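Local coordinates for protein adenine phosphoribosyltransferase, putative (Trypanosoma brucei brucei, PDB 5VN4) that probably catalyses the reversible transfer of the phosphoribosyl group of 5-phosphoribosyl 1-diphosphate to adenine, giving AMP and pyrophosphate in purine salvage, at residues 88-93 against 154-159. Sequence-based numbering, arbitrary orientation. Where two conformers were deposited one is given.
With HSX (5-O-phosphono-alpha-D-ribofuranose), chain D; PPV (pyrophosphate), chain E; ADE (adenine), chain C.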
# COMPACT_ATOMS: atom_id res chain seq x y z
N ASP A 88 -4.23 1.79 5.49
CA ASP A 88 -4.13 0.38 5.14
C ASP A 88 -5.48 -0.06 4.56
O ASP A 88 -6.52 0.23 5.15
CB ASP A 88 -3.91 -0.32 6.49
CG ASP A 88 -3.27 -1.67 6.39
OD1 ASP A 88 -3.06 -2.19 5.26
OD2 ASP A 88 -2.98 -2.21 7.48
N SER A 89 -5.49 -0.75 3.41
CA SER A 89 -4.33 -1.13 2.59
C SER A 89 -4.26 -0.34 1.28
O SER A 89 -3.20 -0.20 0.69
CB SER A 89 -4.44 -2.62 2.23
OG SER A 89 -4.66 -3.41 3.39
N ARG A 90 -5.40 0.14 0.80
CA ARG A 90 -5.42 0.75 -0.52
C ARG A 90 -4.88 2.17 -0.53
O ARG A 90 -4.30 2.60 -1.54
CB ARG A 90 -6.81 0.63 -1.14
CG ARG A 90 -7.15 -0.83 -1.49
CD ARG A 90 -8.46 -0.95 -2.22
NE ARG A 90 -9.54 -1.41 -1.36
CZ ARG A 90 -10.81 -1.07 -1.52
NH1 ARG A 90 -11.17 -0.23 -2.49
NH2 ARG A 90 -11.73 -1.58 -0.72
N GLY A 91 -5.01 2.91 0.57
CA GLY A 91 -4.34 4.20 0.66
C GLY A 91 -2.82 4.08 0.56
O GLY A 91 -2.15 5.02 0.12
N PHE A 92 -2.28 2.93 0.97
CA PHE A 92 -0.84 2.67 0.85
C PHE A 92 -0.38 2.73 -0.60
O PHE A 92 0.80 2.97 -0.86
CB PHE A 92 -0.52 1.27 1.37
CG PHE A 92 -0.53 1.13 2.88
CD1 PHE A 92 -0.93 2.17 3.72
CD2 PHE A 92 -0.12 -0.06 3.45
CE1 PHE A 92 -0.90 2.01 5.11
CE2 PHE A 92 -0.09 -0.23 4.83
CZ PHE A 92 -0.49 0.81 5.66
N LEU A 93 -1.28 2.46 -1.55
CA LEU A 93 -0.94 2.43 -2.97
C LEU A 93 -0.74 3.82 -3.56
O LEU A 93 -0.12 3.95 -4.62
CB LEU A 93 -2.05 1.74 -3.75
CG LEU A 93 -2.25 0.26 -3.42
CD1 LEU A 93 -3.62 -0.23 -3.90
CD2 LEU A 93 -1.14 -0.56 -4.06
N ASP A 154 -6.82 8.10 0.93
CA ASP A 154 -7.34 6.76 0.72
C ASP A 154 -7.71 6.64 -0.76
O ASP A 154 -7.63 7.62 -1.51
CB ASP A 154 -8.54 6.50 1.62
CG ASP A 154 -8.68 5.05 2.03
OD1 ASP A 154 -7.95 4.20 1.47
OD2 ASP A 154 -9.49 4.79 2.94
N ASP A 155 -8.12 5.44 -1.18
CA ASP A 155 -8.61 5.34 -2.56
C ASP A 155 -10.06 5.81 -2.69
O ASP A 155 -10.35 6.75 -3.44
CB ASP A 155 -8.36 3.95 -3.18
CG ASP A 155 -9.21 2.84 -2.59
OD1 ASP A 155 -9.50 2.88 -1.37
OD2 ASP A 155 -9.54 1.91 -3.35
N VAL A 156 -10.97 5.21 -1.93
CA VAL A 156 -12.40 5.48 -2.03
C VAL A 156 -12.86 6.17 -0.75
O VAL A 156 -12.48 5.76 0.35
CB VAL A 156 -13.19 4.18 -2.24
CG1 VAL A 156 -14.70 4.45 -2.26
CG2 VAL A 156 -12.75 3.48 -3.52
N ILE A 157 -13.70 7.19 -0.90
CA ILE A 157 -14.48 7.75 0.20
C ILE A 157 -15.94 7.45 -0.10
O ILE A 157 -16.49 7.91 -1.11
CB ILE A 157 -14.23 9.25 0.39
CG1 ILE A 157 -12.75 9.51 0.70
CG2 ILE A 157 -15.12 9.77 1.54
CD1 ILE A 157 -12.36 10.95 0.72
N ALA A 158 -16.56 6.63 0.76
CA ALA A 158 -17.93 6.20 0.57
C ALA A 158 -18.75 6.79 1.72
O ALA A 158 -19.14 7.97 1.64
CB ALA A 158 -17.99 4.67 0.45
N THR A 159 -19.00 6.05 2.80
CA THR A 159 -19.72 6.63 3.93
C THR A 159 -18.88 7.63 4.71
O THR A 159 -19.44 8.41 5.49
CB THR A 159 -20.15 5.54 4.92
OG1 THR A 159 -18.99 4.96 5.55
CG2 THR A 159 -20.97 4.47 4.24
C1 HSX D . -12.46 0.55 1.73
O4 HSX D . -13.41 1.28 2.53
C2 HSX D . -11.71 1.64 0.99
O2 HSX D . -10.42 1.19 0.55
C3 HSX D . -11.65 2.76 2.00
O3 HSX D . -10.63 2.51 2.99
C4 HSX D . -13.00 2.64 2.69
C5 HSX D . -14.05 3.58 2.10
O5 HSX D . -15.34 3.32 2.66
P' HSX D . -16.00 4.28 3.78
O1X HSX D . -15.28 4.04 5.10
O2X HSX D . -15.85 5.69 3.29
O3X HSX D . -17.44 3.82 3.80
O1 HSX D . -11.57 -0.18 2.59
O11 PPV E . -12.12 -2.74 3.42
P1 PPV E . -10.75 -3.37 3.60
O21 PPV E . -10.76 -4.88 3.59
O31 PPV E . -9.97 -2.74 4.73
OPP PPV E . -9.97 -2.91 2.25
P2 PPV E . -8.41 -2.89 1.85
O12 PPV E . -8.59 -3.23 0.40
O22 PPV E . -7.97 -1.46 2.16
O32 PPV E . -7.65 -3.94 2.62
N9 ADE C . -14.76 0.90 -0.36
C8 ADE C . -15.96 1.29 0.14
N7 ADE C . -16.93 1.30 -0.75
C5 ADE C . -16.32 0.87 -1.91
C6 ADE C . -16.81 0.66 -3.23
N6 ADE C . -18.09 0.87 -3.59
N1 ADE C . -15.93 0.23 -4.15
C2 ADE C . -14.65 0.03 -3.79
N3 ADE C . -14.08 0.19 -2.59
C4 ADE C . -14.98 0.62 -1.69
O HOH W 1 -7.44 1.74 2.37
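Arg90 NH1 forms a salt bridge with Asp155 OD2 at 2.8 Å, met on the syn lone pair and 28° out of the guanidinium plane. The carboxylate stands nearly perpendicular to the guanidinium, and its other oxygen, OD1, accepts from the ribose hydroxyl O2 of HSX, which sits over the guanidinium face, 3.1 Å above its plane. Arginine suits the place because its in-plane N-H groups diverge: NE binds PPV O12 at 2.7 Å, while NH1 also donates to ADE N3 at 2.9 Å. A bend at chi3 (-102°) turns the guanidinium between these ligands. Asp154 OD2 accepts from the ribose O3, so the two consecutive acidic residues grip neighbouring hydroxyls, the signature of the PRPP-binding motif in type I phosphoribosyltransferases. Downstream in that motif, the backbone N of Ala158 and of Thr159, with Thr159 OG1, hold the 5'-phosphate, and branched Val156 lays its methyls against adenine. Segment 88-93 forms the pyrophosphate loop, where a cis peptide precedes Ser89 and the N of Ser89 donates almost straight to PPV O22 (2.9 Å, 170°). Gly91, with no side chain to crowd Asp154 OD1, has its CA 3.9 Å from the CA of Asp154; a water links Gly91 N to Asp154 OD1.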